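Side-chain contacts in mirolysin (Tannerella forsythia, PDB 6R7V), which is a zinc metallopeptidase of the metzincin clan's pappalysin family, captured here as a zymogen probably kept latent by a cysteine switch: residues 250-255 and 259-264; 62-67 and 114-119; 8-13 and 20-25. The protein carries 1 engineered substitution. All coordinates share one frame; numbering follows the deposited sequence. Where two conformers were deposited one is given.

Contact 1: 250-255 and 259-264; sequences KTDHCT and PGVMFM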
ATOM      1  N   LYS A 250       6.999 -15.882  17.413  1.00 21.68           N
ATOM      2  CA  LYS A 250       5.835 -15.441  18.184  1.00 21.17           C
ATOM      3  C   LYS A 250       4.657 -16.322  17.788  1.00 24.39           C
ATOM      4  O   LYS A 250       4.252 -16.311  16.637  1.00 21.95           O
ATOM      5  CB  LYS A 250       5.511 -13.951  17.988  1.00 23.62           C
ATOM      6  CG  LYS A 250       4.395 -13.491  18.950  1.00 23.29           C
ATOM      7  CD  LYS A 250       4.179 -12.002  18.965  1.00 24.80           C
ATOM      8  CE  LYS A 250       3.001 -11.646  19.855  1.00 25.37           C
ATOM      9  NZ  LYS A 250       2.752 -10.178  19.830  1.00 27.78           N
ATOM     10  N   THR A 251       4.124 -17.101  18.718  1.00 23.98           N
ATOM     11  CA  THR A 251       2.980 -17.953  18.403  1.00 25.08           C
ATOM     12  C   THR A 251       1.713 -17.300  18.970  1.00 27.29           C
ATOM     13  O   THR A 251       1.811 -16.376  19.780  1.00 30.04           O
ATOM     14  CB  THR A 251       3.209 -19.365  18.982  1.00 29.23           C
ATOM     15  OG1 THR A 251       3.290 -19.264  20.401  1.00 30.66           O
ATOM     16  CG2 THR A 251       4.478 -20.027  18.462  1.00 28.02           C
ATOM     17  N   ASP A 252       0.532 -17.770  18.553  1.00 24.76           N
ATOM     18  CA  ASP A 252      -0.734 -17.288  19.111  1.00 25.36           C
ATOM     19  C   ASP A 252      -1.776 -18.417  19.077  1.00 31.98           C
ATOM     20  O   ASP A 252      -1.411 -19.537  18.747  1.00 29.70           O
ATOM     21  CB  ASP A 252      -1.227 -15.991  18.435  1.00 26.69           C
ATOM     22  CG  ASP A 252      -1.650 -16.038  16.987  1.00 25.31           C
ATOM     23  OD1 ASP A 252      -1.813 -17.161  16.439  1.00 25.90           O
ATOM     24  OD2 ASP A 252      -1.849 -14.948  16.396  1.00 28.60           O
ATOM     25  N   HIS A 253      -3.052 -18.146  19.406  1.00 32.19           N
ATOM     26  CA  HIS A 253      -4.051 -19.215  19.429  1.00 33.83           C
ATOM     27  C   HIS A 253      -4.449 -19.720  18.018  1.00 34.96           C
ATOM     28  O   HIS A 253      -5.007 -20.816  17.927  1.00 35.06           O
ATOM     29  CB  HIS A 253      -5.295 -18.829  20.257  1.00 36.82           C
ATOM     30  CG  HIS A 253      -6.146 -17.723  19.720  1.00 41.74           C
ATOM     31  ND1 HIS A 253      -7.524 -17.857  19.641  1.00 44.97           N
ATOM     32  CD2 HIS A 253      -5.812 -16.464  19.351  1.00 44.97           C
ATOM     33  CE1 HIS A 253      -7.975 -16.692  19.195  1.00 44.70           C
ATOM     34  NE2 HIS A 253      -6.983 -15.830  18.996  1.00 44.97           N
ATOM     35  N   CYS A 254      -4.108 -18.981  16.929  1.00 27.16           N
ATOM     36  CA  CYS A 254      -4.425 -19.409  15.555  1.00 26.78           C
ATOM     37  C   CYS A 254      -3.348 -20.297  14.968  1.00 30.25           C
ATOM     38  O   CYS A 254      -3.696 -21.257  14.276  1.00 30.63           O
ATOM     39  CB  CYS A 254      -4.678 -18.206  14.660  1.00 25.76           C
ATOM     40  SG  CYS A 254      -5.934 -17.085  15.310  1.00 29.23           S
ATOM     41  N   THR A 255      -2.064 -19.947  15.183  1.00 25.05           N
ATOM     42  CA  THR A 255      -0.864 -20.716  14.802  1.00 24.40           C
ATOM     43  C   THR A 255      -0.055 -20.878  16.112  1.00 28.98           C
ATOM     44  O   THR A 255       0.741 -20.002  16.478  1.00 25.41           O
ATOM     45  CB  THR A 255      -0.079 -20.025  13.669  1.00 28.11           C
ATOM     46  OG1 THR A 255      -0.921 -19.883  12.526  1.00 26.56           O
ATOM     47  CG2 THR A 255       1.169 -20.815  13.279  1.00 26.42           C
ATOM     48  N   PRO A 259       7.184 -22.003  13.296  1.00 25.09           N
ATOM     49  CA  PRO A 259       7.695 -20.617  13.348  1.00 23.26           C
ATOM     50  C   PRO A 259       6.684 -19.536  13.757  1.00 23.72           C
ATOM     51  O   PRO A 259       7.064 -18.374  13.817  1.00 22.48           O
ATOM     52  CB  PRO A 259       8.197 -20.381  11.918  1.00 24.86           C
ATOM     53  CG  PRO A 259       7.322 -21.259  11.067  1.00 27.91           C
ATOM     54  CD  PRO A 259       7.114 -22.498  11.908  1.00 24.83           C
ATOM     55  N   GLY A 260       5.433 -19.900  14.035  1.00 21.05           N
ATOM     56  CA  GLY A 260       4.443 -18.936  14.513  1.00 20.75           C
ATOM     57  C   GLY A 260       3.909 -17.986  13.455  1.00 21.30           C
ATOM     58  O   GLY A 260       3.770 -18.341  12.283  1.00 19.49           O
ATOM     59  N   VAL A 261       3.588 -16.761  13.875  1.00 18.73           N
ATOM     60  CA  VAL A 261       2.989 -15.777  12.981  1.00 18.45           C
ATOM     61  C   VAL A 261       4.036 -14.873  12.347  1.00 19.61           C
ATOM     62  O   VAL A 261       5.089 -14.596  12.901  1.00 19.08           O
ATOM     63  CB  VAL A 261       1.863 -14.991  13.683  1.00 21.54           C
ATOM     64  CG1 VAL A 261       0.770 -15.938  14.214  1.00 21.38           C
ATOM     65  CG2 VAL A 261       2.394 -14.082  14.796  1.00 22.02           C
ATOM     66  N   MET A 262       3.744 -14.434  11.134  1.00 16.85           N
ATOM     67  CA  MET A 262       4.691 -13.653  10.337  1.00 16.94           C
ATOM     68  C   MET A 262       4.566 -12.158  10.655  1.00 18.42           C
ATOM     69  O   MET A 262       4.096 -11.341   9.839  1.00 17.76           O
ATOM     70  CB  MET A 262       4.414 -13.936   8.858  1.00 19.61           C
ATOM     71  CG  MET A 262       5.581 -13.741   8.003  1.00 21.55           C
ATOM     72  SD  MET A 262       5.075 -14.108   6.307  1.00 23.13           S
ATOM     73  CE  MET A 262       5.480 -15.826   6.150  1.00 22.09           C
ATOM     74  N   PHE A 263       4.993 -11.790  11.869  1.00 15.96           N
ATOM     75  CA  PHE A 263       4.838 -10.407  12.338  1.00 15.61           C
ATOM     76  C   PHE A 263       5.733  -9.431  11.590  1.00 18.63           C
ATOM     77  O   PHE A 263       5.514  -8.226  11.701  1.00 16.83           O
ATOM     78  CB  PHE A 263       5.099 -10.311  13.843  1.00 17.19           C
ATOM     79  CG  PHE A 263       6.480 -10.734  14.267  1.00 17.84           C
ATOM     80  CD1 PHE A 263       7.562  -9.864  14.145  1.00 18.37           C
ATOM     81  CD2 PHE A 263       6.708 -12.010  14.770  1.00 18.57           C
ATOM     82  CE1 PHE A 263       8.839 -10.256  14.537  1.00 20.16           C
ATOM     83  CE2 PHE A 263       7.981 -12.397  15.167  1.00 21.61           C
ATOM     84  CZ  PHE A 263       9.041 -11.527  15.036  1.00 19.34           C
ATOM     85  N   MET A 264       6.713  -9.939  10.825  1.00 15.94           N
ATOM     86  CA  MET A 264       7.635  -9.111  10.030  1.00 15.12           C
ATOM     87  C   MET A 264       7.124  -8.920   8.576  1.00 16.18           C
ATOM     88  O   MET A 264       7.829  -8.365   7.733  1.00 16.27           O
ATOM     89  CB  MET A 264       9.079  -9.648  10.079  1.00 16.10           C
ATOM     90  CG  MET A 264       9.363 -10.978   9.377  1.00 16.64           C
ATOM     91  SD  MET A 264       8.442 -12.440   9.920  1.00 17.91           S
ATOM     92  CE  MET A 264       8.961 -12.546  11.630  1.00 17.51           C
TER
HETATM   93  O   HOH W   1       7.026 -15.780  14.608  1.00 19.58           O

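Contact 2: 62-67 and 114-119; sequences ISDAQI and TTNGIT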
ATOM      1  N   ILE A  62       7.540  18.613   2.698  1.00 19.41           N
ATOM      2  CA  ILE A  62       8.714  17.743   2.773  1.00 19.60           C
ATOM      3  C   ILE A  62       9.592  17.826   1.518  1.00 22.35           C
ATOM      4  O   ILE A  62       9.106  18.094   0.429  1.00 22.80           O
ATOM      5  CB  ILE A  62       8.319  16.281   3.110  1.00 20.90           C
ATOM      6  CG1 ILE A  62       7.439  15.669   1.996  1.00 20.81           C
ATOM      7  CG2 ILE A  62       7.616  16.246   4.486  1.00 21.62           C
ATOM      8  CD1 ILE A  62       7.381  14.111   2.067  1.00 21.40           C
ATOM      9  N   SER A  63      10.884  17.541   1.687  1.00 21.21           N
ATOM     10  CA  SER A  63      11.894  17.707   0.646  1.00 22.20           C
ATOM     11  C   SER A  63      11.766  16.713  -0.512  1.00 25.35           C
ATOM     12  O   SER A  63      11.220  15.605  -0.369  1.00 21.87           O
ATOM     13  CB  SER A  63      13.294  17.613   1.244  1.00 23.98           C
ATOM     14  OG  SER A  63      13.640  16.273   1.576  1.00 26.00           O
ATOM     15  N   ASP A  64      12.289  17.113  -1.677  1.00 23.96           N
ATOM     16  CA  ASP A  64      12.320  16.234  -2.838  1.00 22.49           C
ATOM     17  C   ASP A  64      13.134  14.969  -2.486  1.00 23.61           C
ATOM     18  O   ASP A  64      12.724  13.855  -2.843  1.00 22.06           O
ATOM     19  CB  ASP A  64      12.975  16.942  -4.037  1.00 24.56           C
ATOM     20  CG  ASP A  64      12.142  17.967  -4.785  1.00 35.50           C
ATOM     21  OD1 ASP A  64      12.653  18.524  -5.776  1.00 39.31           O
ATOM     22  OD2 ASP A  64      10.972  18.203  -4.384  1.00 29.85           O
ATOM     23  N   ALA A  65      14.279  15.142  -1.752  1.00 21.61           N
ATOM     24  CA  ALA A  65      15.136  14.021  -1.324  1.00 21.33           C
ATOM     25  C   ALA A  65      14.337  13.066  -0.445  1.00 21.69           C
ATOM     26  O   ALA A  65      14.502  11.859  -0.586  1.00 20.01           O
ATOM     27  CB  ALA A  65      16.377  14.521  -0.581  1.00 22.42           C
ATOM     28  N   GLN A  66      13.440  13.583   0.406  1.00 18.05           N
ATOM     29  CA  GLN A  66      12.593  12.752   1.268  1.00 17.68           C
ATOM     30  C   GLN A  66      11.665  11.877   0.400  1.00 17.35           C
ATOM     31  O   GLN A  66      11.502  10.673   0.622  1.00 17.57           O
ATOM     32  CB  GLN A  66      11.789  13.616   2.239  1.00 18.74           C
ATOM     33  CG  GLN A  66      11.247  12.859   3.451  1.00 19.95           C
ATOM     34  CD  GLN A  66      12.329  12.292   4.348  1.00 21.38           C
ATOM     35  OE1 GLN A  66      13.410  12.877   4.516  1.00 21.67           O
ATOM     36  NE2 GLN A  66      12.037  11.169   4.974  1.00 18.63           N
ATOM     37  N   ILE A  67      11.091  12.477  -0.647  1.00 16.31           N
ATOM     38  CA  ILE A  67      10.181  11.782  -1.549  1.00 14.61           C
ATOM     39  C   ILE A  67      10.922  10.720  -2.385  1.00 15.69           C
ATOM     40  O   ILE A  67      10.459   9.572  -2.524  1.00 16.00           O
ATOM     41  CB  ILE A  67       9.470  12.787  -2.442  1.00 16.96           C
ATOM     42  CG1 ILE A  67       8.530  13.654  -1.588  1.00 18.87           C
ATOM     43  CG2 ILE A  67       8.744  12.065  -3.584  1.00 17.41           C
ATOM     44  CD1 ILE A  67       8.066  14.895  -2.326  1.00 20.81           C
ATOM     45  N   THR A 114       6.263  18.329 -19.252  1.00 23.60           N
ATOM     46  CA  THR A 114       7.337  17.788 -18.427  0.53 22.85           C
ATOM     47  C   THR A 114       6.991  18.020 -16.950  1.00 26.53           C
ATOM     48  O   THR A 114       6.390  19.051 -16.592  1.00 26.33           O
ATOM     49  CB  THR A 114       8.667  18.444 -18.872  0.53 31.36           C
ATOM     50  OG1 THR A 114       8.943  18.023 -20.214  0.53 28.22           O
ATOM     51  CG2 THR A 114       9.857  18.077 -17.981  0.53 31.23           C
ATOM     52  N   THR A 115       7.356  17.053 -16.108  1.00 21.23           N
ATOM     53  CA  THR A 115       7.163  17.114 -14.669  1.00 19.39           C
ATOM     54  C   THR A 115       8.290  16.304 -14.031  1.00 20.00           C
ATOM     55  O   THR A 115       8.919  15.470 -14.692  1.00 19.93           O
ATOM     56  CB  THR A 115       5.761  16.576 -14.284  1.00 20.60           C
ATOM     57  OG1 THR A 115       5.614  16.661 -12.865  1.00 21.26           O
ATOM     58  CG2 THR A 115       5.547  15.112 -14.710  1.00 17.86           C
ATOM     59  N   ASN A 116       8.492  16.502 -12.741  1.00 18.59           N
ATOM     60  CA  ASN A 116       9.418  15.676 -11.958  1.00 19.38           C
ATOM     61  C   ASN A 116       8.598  14.622 -11.179  1.00 19.86           C
ATOM     62  O   ASN A 116       9.193  13.832 -10.443  1.00 19.32           O
ATOM     63  CB  ASN A 116      10.277  16.525 -10.994  1.00 20.62           C
ATOM     64  CG  ASN A 116       9.480  17.285  -9.942  1.00 31.85           C
ATOM     65  OD1 ASN A 116       8.245  17.396 -10.000  1.00 23.18           O
ATOM     66  ND2 ASN A 116      10.171  17.836  -8.949  1.00 32.27           N
ATOM     67  N   GLY A 117       7.255  14.660 -11.306  1.00 17.23           N
ATOM     68  CA  GLY A 117       6.338  13.719 -10.663  1.00 16.27           C
ATOM     69  C   GLY A 117       5.998  14.082  -9.226  1.00 18.45           C
ATOM     70  O   GLY A 117       5.496  13.243  -8.467  1.00 17.14           O
ATOM     71  N   ILE A 118       6.309  15.332  -8.823  1.00 17.06           N
ATOM     72  CA  ILE A 118       5.992  15.849  -7.501  1.00 17.08           C
ATOM     73  C   ILE A 118       5.153  17.108  -7.684  1.00 20.75           C
ATOM     74  O   ILE A 118       5.579  18.049  -8.399  1.00 21.24           O
ATOM     75  CB  ILE A 118       7.270  16.136  -6.681  1.00 19.15           C
ATOM     76  CG1 ILE A 118       8.121  14.842  -6.481  1.00 19.60           C
ATOM     77  CG2 ILE A 118       6.916  16.818  -5.330  1.00 19.80           C
ATOM     78  CD1 ILE A 118       9.565  15.081  -5.977  1.00 20.91           C
ATOM     79  N   THR A 119       3.974  17.158  -7.052  1.00 17.64           N
ATOM     80  CA  THR A 119       3.169  18.383  -7.072  1.00 16.38           C
ATOM     81  C   THR A 119       3.197  18.975  -5.675  1.00 18.34           C
ATOM     82  O   THR A 119       3.409  18.248  -4.702  1.00 18.33           O
ATOM     83  CB  THR A 119       1.734  18.155  -7.529  1.00 18.77           C
ATOM     84  OG1 THR A 119       1.005  17.398  -6.547  1.00 18.49           O
ATOM     85  CG2 THR A 119       1.635  17.472  -8.907  1.00 18.20           C
TER

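Contact 3: 8-13 and 20-25; sequences SELNME and PLKYQR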
ATOM      1  N   SER A   8      -7.337   1.236   6.254  1.00 17.72           N
ATOM      2  CA  SER A   8      -7.775   0.237   5.290  1.00 16.34           C
ATOM      3  C   SER A   8      -8.011  -1.139   5.885  1.00 20.27           C
ATOM      4  O   SER A   8      -7.618  -2.146   5.311  1.00 19.38           O
ATOM      5  CB  SER A   8      -6.781   0.141   4.146  1.00 16.78           C
ATOM      6  OG  SER A   8      -6.691   1.380   3.466  1.00 21.04           O
ATOM      7  N   GLU A   9      -8.744  -1.188   6.985  1.00 19.06           N
ATOM      8  CA  GLU A   9      -9.141  -2.458   7.568  1.00 18.86           C
ATOM      9  C   GLU A   9     -10.375  -2.972   6.834  1.00 21.41           C
ATOM     10  O   GLU A   9     -11.234  -2.178   6.447  1.00 21.71           O
ATOM     11  CB  GLU A   9      -9.431  -2.293   9.071  1.00 20.92           C
ATOM     12  CG  GLU A   9      -8.193  -1.949   9.897  1.00 27.55           C
ATOM     13  CD  GLU A   9      -8.358  -1.649  11.377  1.00 47.37           C
ATOM     14  OE1 GLU A   9      -7.326  -1.414  12.049  1.00 41.70           O
ATOM     15  OE2 GLU A   9      -9.511  -1.641  11.867  1.00 38.42           O
ATOM     16  N   LEU A  10     -10.503  -4.300   6.704  1.00 19.08           N
ATOM     17  CA  LEU A  10     -11.666  -4.940   6.106  1.00 19.74           C
ATOM     18  C   LEU A  10     -12.206  -6.000   7.046  1.00 20.47           C
ATOM     19  O   LEU A  10     -11.945  -7.196   6.878  1.00 19.71           O
ATOM     20  CB  LEU A  10     -11.372  -5.556   4.724  1.00 19.76           C
ATOM     21  CG  LEU A  10     -11.044  -4.571   3.583  1.00 23.33           C
ATOM     22  CD1 LEU A  10     -10.655  -5.343   2.314  1.00 22.23           C
ATOM     23  CD2 LEU A  10     -12.237  -3.642   3.258  1.00 23.90           C
ATOM     24  N   ASN A  11     -12.939  -5.555   8.073  1.00 18.58           N
ATOM     25  CA  ASN A  11     -13.556  -6.448   9.040  1.00 19.47           C
ATOM     26  C   ASN A  11     -14.820  -6.986   8.411  1.00 20.95           C
ATOM     27  O   ASN A  11     -15.843  -6.301   8.385  1.00 20.54           O
ATOM     28  CB  ASN A  11     -13.805  -5.713  10.358  1.00 19.40           C
ATOM     29  CG  ASN A  11     -14.345  -6.616  11.429  1.00 28.44           C
ATOM     30  OD1 ASN A  11     -15.112  -7.542  11.152  1.00 23.36           O
ATOM     31  ND2 ASN A  11     -13.938  -6.378  12.671  1.00 27.81           N
ATOM     32  N   MET A  12     -14.722  -8.175   7.825  1.00 19.91           N
ATOM     33  CA  MET A  12     -15.804  -8.735   7.030  1.00 19.21           C
ATOM     34  C   MET A  12     -17.077  -8.973   7.823  1.00 24.68           C
ATOM     35  O   MET A  12     -18.139  -8.711   7.264  1.00 24.44           O
ATOM     36  CB  MET A  12     -15.357  -9.999   6.285  1.00 21.12           C
ATOM     37  CG  MET A  12     -14.278  -9.718   5.247  1.00 23.09           C
ATOM     38  SD  MET A  12     -14.588  -8.356   4.068  1.00 25.86           S
ATOM     39  CE  MET A  12     -16.035  -8.912   3.265  1.00 24.86           C
ATOM     40  N   GLU A  13     -16.986  -9.397   9.110  1.00 23.49           N
ATOM     41  CA  GLU A  13     -18.152  -9.551   9.995  1.00 25.24           C
ATOM     42  C   GLU A  13     -18.876  -8.212  10.141  1.00 28.12           C
ATOM     43  O   GLU A  13     -20.110  -8.165  10.055  1.00 30.04           O
ATOM     44  CB  GLU A  13     -17.696 -10.074  11.382  1.00 27.03           C
ATOM     45  CG  GLU A  13     -18.802 -10.203  12.427  1.00 38.38           C
ATOM     46  CD  GLU A  13     -18.423 -10.632  13.838  1.00 67.44           C
ATOM     47  OE1 GLU A  13     -19.105 -10.180  14.787  1.00 74.73           O
ATOM     48  OE2 GLU A  13     -17.470 -11.430  14.000  1.00 52.62           O
ATOM     49  N   PRO A  20     -23.741  -3.593   3.626  1.00 26.09           N
ATOM     50  CA  PRO A  20     -24.076  -4.796   2.841  1.00 26.54           C
ATOM     51  C   PRO A  20     -23.713  -4.747   1.358  1.00 31.00           C
ATOM     52  O   PRO A  20     -23.305  -5.786   0.839  1.00 29.56           O
ATOM     53  CB  PRO A  20     -25.584  -4.959   3.025  1.00 28.25           C
ATOM     54  CG  PRO A  20     -26.062  -3.687   3.620  1.00 32.38           C
ATOM     55  CD  PRO A  20     -24.920  -3.103   4.372  1.00 27.43           C
ATOM     56  N   LEU A  21     -23.797  -3.573   0.685  1.00 28.65           N
ATOM     57  CA  LEU A  21     -23.405  -3.480  -0.730  1.00 29.10           C
ATOM     58  C   LEU A  21     -21.886  -3.716  -0.867  1.00 28.09           C
ATOM     59  O   LEU A  21     -21.440  -4.428  -1.772  1.00 27.65           O
ATOM     60  CB  LEU A  21     -23.810  -2.119  -1.350  1.00 30.26           C
ATOM     61  CG  LEU A  21     -23.275  -1.789  -2.781  1.00 37.97           C
ATOM     62  CD1 LEU A  21     -23.714  -2.828  -3.839  1.00 40.25           C
ATOM     63  CD2 LEU A  21     -23.706  -0.394  -3.222  1.00 41.49           C
ATOM     64  N   LYS A  22     -21.096  -3.158   0.057  1.00 24.07           N
ATOM     65  CA  LYS A  22     -19.640  -3.348   0.041  1.00 22.30           C
ATOM     66  C   LYS A  22     -19.282  -4.822   0.297  1.00 22.97           C
ATOM     67  O   LYS A  22     -18.402  -5.367  -0.386  1.00 20.94           O
ATOM     68  CB  LYS A  22     -18.990  -2.436   1.083  1.00 23.98           C
ATOM     69  CG  LYS A  22     -17.471  -2.441   1.032  1.00 27.69           C
ATOM     70  CD  LYS A  22     -16.916  -1.369   1.963  1.00 35.50           C
ATOM     71  CE  LYS A  22     -15.428  -1.469   2.169  1.00 48.93           C
ATOM     72  NZ  LYS A  22     -14.908  -0.330   2.979  1.00 60.93           N
ATOM     73  N   TYR A  23     -20.007  -5.485   1.209  1.00 22.70           N
ATOM     74  CA  TYR A  23     -19.802  -6.901   1.512  1.00 22.61           C
ATOM     75  C   TYR A  23     -20.014  -7.738   0.247  1.00 25.06           C
ATOM     76  O   TYR A  23     -19.208  -8.632  -0.050  1.00 24.29           O
ATOM     77  CB  TYR A  23     -20.771  -7.357   2.628  1.00 24.62           C
ATOM     78  CG  TYR A  23     -20.588  -8.812   2.994  1.00 27.44           C
ATOM     79  CD1 TYR A  23     -19.516  -9.222   3.790  1.00 29.91           C
ATOM     80  CD2 TYR A  23     -21.420  -9.794   2.466  1.00 28.69           C
ATOM     81  CE1 TYR A  23     -19.328 -10.570   4.110  1.00 30.48           C
ATOM     82  CE2 TYR A  23     -21.228 -11.140   2.761  1.00 29.72           C
ATOM     83  CZ  TYR A  23     -20.176 -11.525   3.575  1.00 36.73           C
ATOM     84  OH  TYR A  23     -20.006 -12.858   3.879  1.00 39.27           O
ATOM     85  N   GLN A  24     -21.115  -7.465  -0.489  1.00 23.92           N
ATOM     86  CA  GLN A  24     -21.414  -8.183  -1.732  1.00 25.36           C
ATOM     87  C   GLN A  24     -20.274  -7.954  -2.740  1.00 27.64           C
ATOM     88  O   GLN A  24     -19.815  -8.926  -3.343  1.00 26.63           O
ATOM     89  CB  GLN A  24     -22.769  -7.741  -2.312  1.00 27.34           C
ATOM     90  CG  GLN A  24     -23.161  -8.423  -3.624  1.00 40.21           C
ATOM     91  CD  GLN A  24     -23.478  -9.885  -3.435  1.00 54.74           C
ATOM     92  OE1 GLN A  24     -24.427 -10.261  -2.741  1.00 53.52           O
ATOM     93  NE2 GLN A  24     -22.683 -10.738  -4.045  1.00 40.87           N
ATOM     94  N   ARG A  25     -19.816  -6.694  -2.911  1.00 23.85           N
ATOM     95  CA  ARG A  25     -18.751  -6.335  -3.854  1.00 23.56           C
ATOM     96  C   ARG A  25     -17.452  -7.043  -3.527  1.00 23.12           C
ATOM     97  O   ARG A  25     -16.775  -7.525  -4.435  1.00 23.38           O
ATOM     98  CB  ARG A  25     -18.508  -4.823  -3.884  1.00 26.76           C
ATOM     99  CG  ARG A  25     -19.526  -4.053  -4.714  1.00 38.05           C
ATOM    100  CD  ARG A  25     -18.983  -2.681  -5.090  1.00 50.54           C
ATOM    101  NE  ARG A  25     -19.766  -1.595  -4.497  1.00 66.35           N
ATOM    102  CZ  ARG A  25     -19.368  -0.851  -3.469  1.00 82.45           C
ATOM    103  NH1 ARG A  25     -18.181  -1.056  -2.910  1.00 70.08           N
ATOM    104  NH2 ARG A  25     -20.148   0.110  -2.997  1.00 70.84           N
TER

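Contact 1: 250-255 and 259-264
K250 and V261 join the two loop segments backbone to backbone: V261 N donates to K250 O at 2.9 Å with a nearly straight N-H...O angle of 170°. A water links the same region, accepting from K250 N at 2.8 Å, while P259 O and V261 O are among the acceptors competing for its protons.

The side-chain contact centres on V261. Its CG1 methyl meets the D252 carboxylate almost evenly, 3.5 Å from D252 OD2 and 3.6 Å from D252 OD1, the two side chains crossing at about a right angle. D252 OD1 also closes an Asx turn, accepting from C254 N and from T255 N, so two backbone donors fix the rotation of the carboxylate. K250 brings its CB 3.9 Å from F263 CD2, then runs out fully extended, CG anti to the backbone N (chi1 -173°), to the amide oxygen of N242. T255 sets CG2 against G260 O at 3.7 Å.

D252 OD2 bonds to the backbone N of the calcium ligand G239, and C254 is disulfide-bonded to C226. Within the loop between strands 243-244 and 269-270, P259, M262 and M264 pack on F92 of helix 90-93, while F263 O bonds to T270 OG1 of strand 269-270.

Contact 2: 62-67 and 114-119
I67 and I118 meet tip to tip where the first turn of an N-capped helix, 64-77, packs against the leading end of strand 118-122 in the mixed sheet of the catalytic moiety. The closest pair is I67 CD1 and I118 CG2 at 3.7 Å. On the second branches, I67 CG2 approaches I118 CD1 to 3.9 Å, which makes the contact a two-point one. I118 places CG1 beside its backbone N (chi1 -60°), and the CD1 methyl at the end of that branch also reaches D64, lying 3.8 Å from D64 OD2.

D64 and N116 run across each other at about a right angle, their carboxylate and amide planes 71° apart, and D64 OD1 stays 4.1 Å from N116 ND2, too far for a hydrogen bond. The strong partner of D64 is R120, which forms a salt bridge with OD2 and also bonds to I62 O through its other terminal nitrogen, tying the entry of the helix to the strand.

Further out, I67 also rests on V51 and V53 of strand 45-55, the parallel neighbour of 118-122. S63 caps the helix, its OG accepting from Q66 N at 2.9 Å, which sets the first turn carrying D64 and I67. On the strand side, two successive side-chain turns lead into I118: T115 OG1 accepts from G117 N in an ST turn, and N116 closes an Asx turn, with I118 N donating to N116 OD1 at 3.1 Å from above the carbonyl plane, 57° out of it.

Contact 3: 8-13 and 20-25
M12 and Y23 make the main contact between two consecutive helices, 12-18 and 20-32, joined by a tight turn in the N-terminal region soon after C6, the cysteine bound to the zinc ion. The joint is apolar: no hydrogen bond passes between the two segments, and they bury 168 Å² in all.

The first kind of contact is methyl on aromatic. M12 CE lies 3.5 Å from Y23 CD1 and 3.8 Å from Y23 CE1, approaching the ring obliquely. The methionine gets there by folding, with bends at chi2 (-50°) and chi3 (-61°) that bring the end of the chain, CE, up to Y23. Y23 holds CG anti to its own N (chi1 -179°), and its ring reaches back to the first helix, where CD1 also comes within 3.8 Å of the backbone oxygen M12 O.

The second kind is aliphatic. L10 and K22 cross at about a right angle, with L10 CD2 4.0 Å from K22 CE, so it is the methylene chain of the extended lysine that packs, while K22 NZ makes a long, weak ion pair with E19. Y23 also touches I15 and R16 of helix 12-18, and I26 of helix 20-32 lies against both L10 and M12, joining the two patches.

Polar bonds position the incoming segment. E9 bonds to the hydroxyl of Y269 and L10 N to D221, fastening the chain to the catalytic moiety; the L10 side chain is about 9 Å from the zinc ion. Helix 12-18 itself is N-capped by N11, whose OD1 accepts from the backbone N of Q14.

In the fold
Along the chain the contacts come in series: contact 3, then contact 2, then contact 1. None touches another. The centres of contacts 1 and 3 are 25 Å apart, those of 2 and 3 are 35 Å apart, and those of 1 and 2 are 39 Å apart, with contact 2 lying across the chain's centre from both others. They share no helix or strand. Contact 3 lies in the helices that follow the zinc-bound C6, probably part of the latency segment; contact 2 joins helix 64-77 to the mixed sheet; contact 1 lies in a disulfide-bonded loop near a calcium site. Each of these regions is thus packed locally.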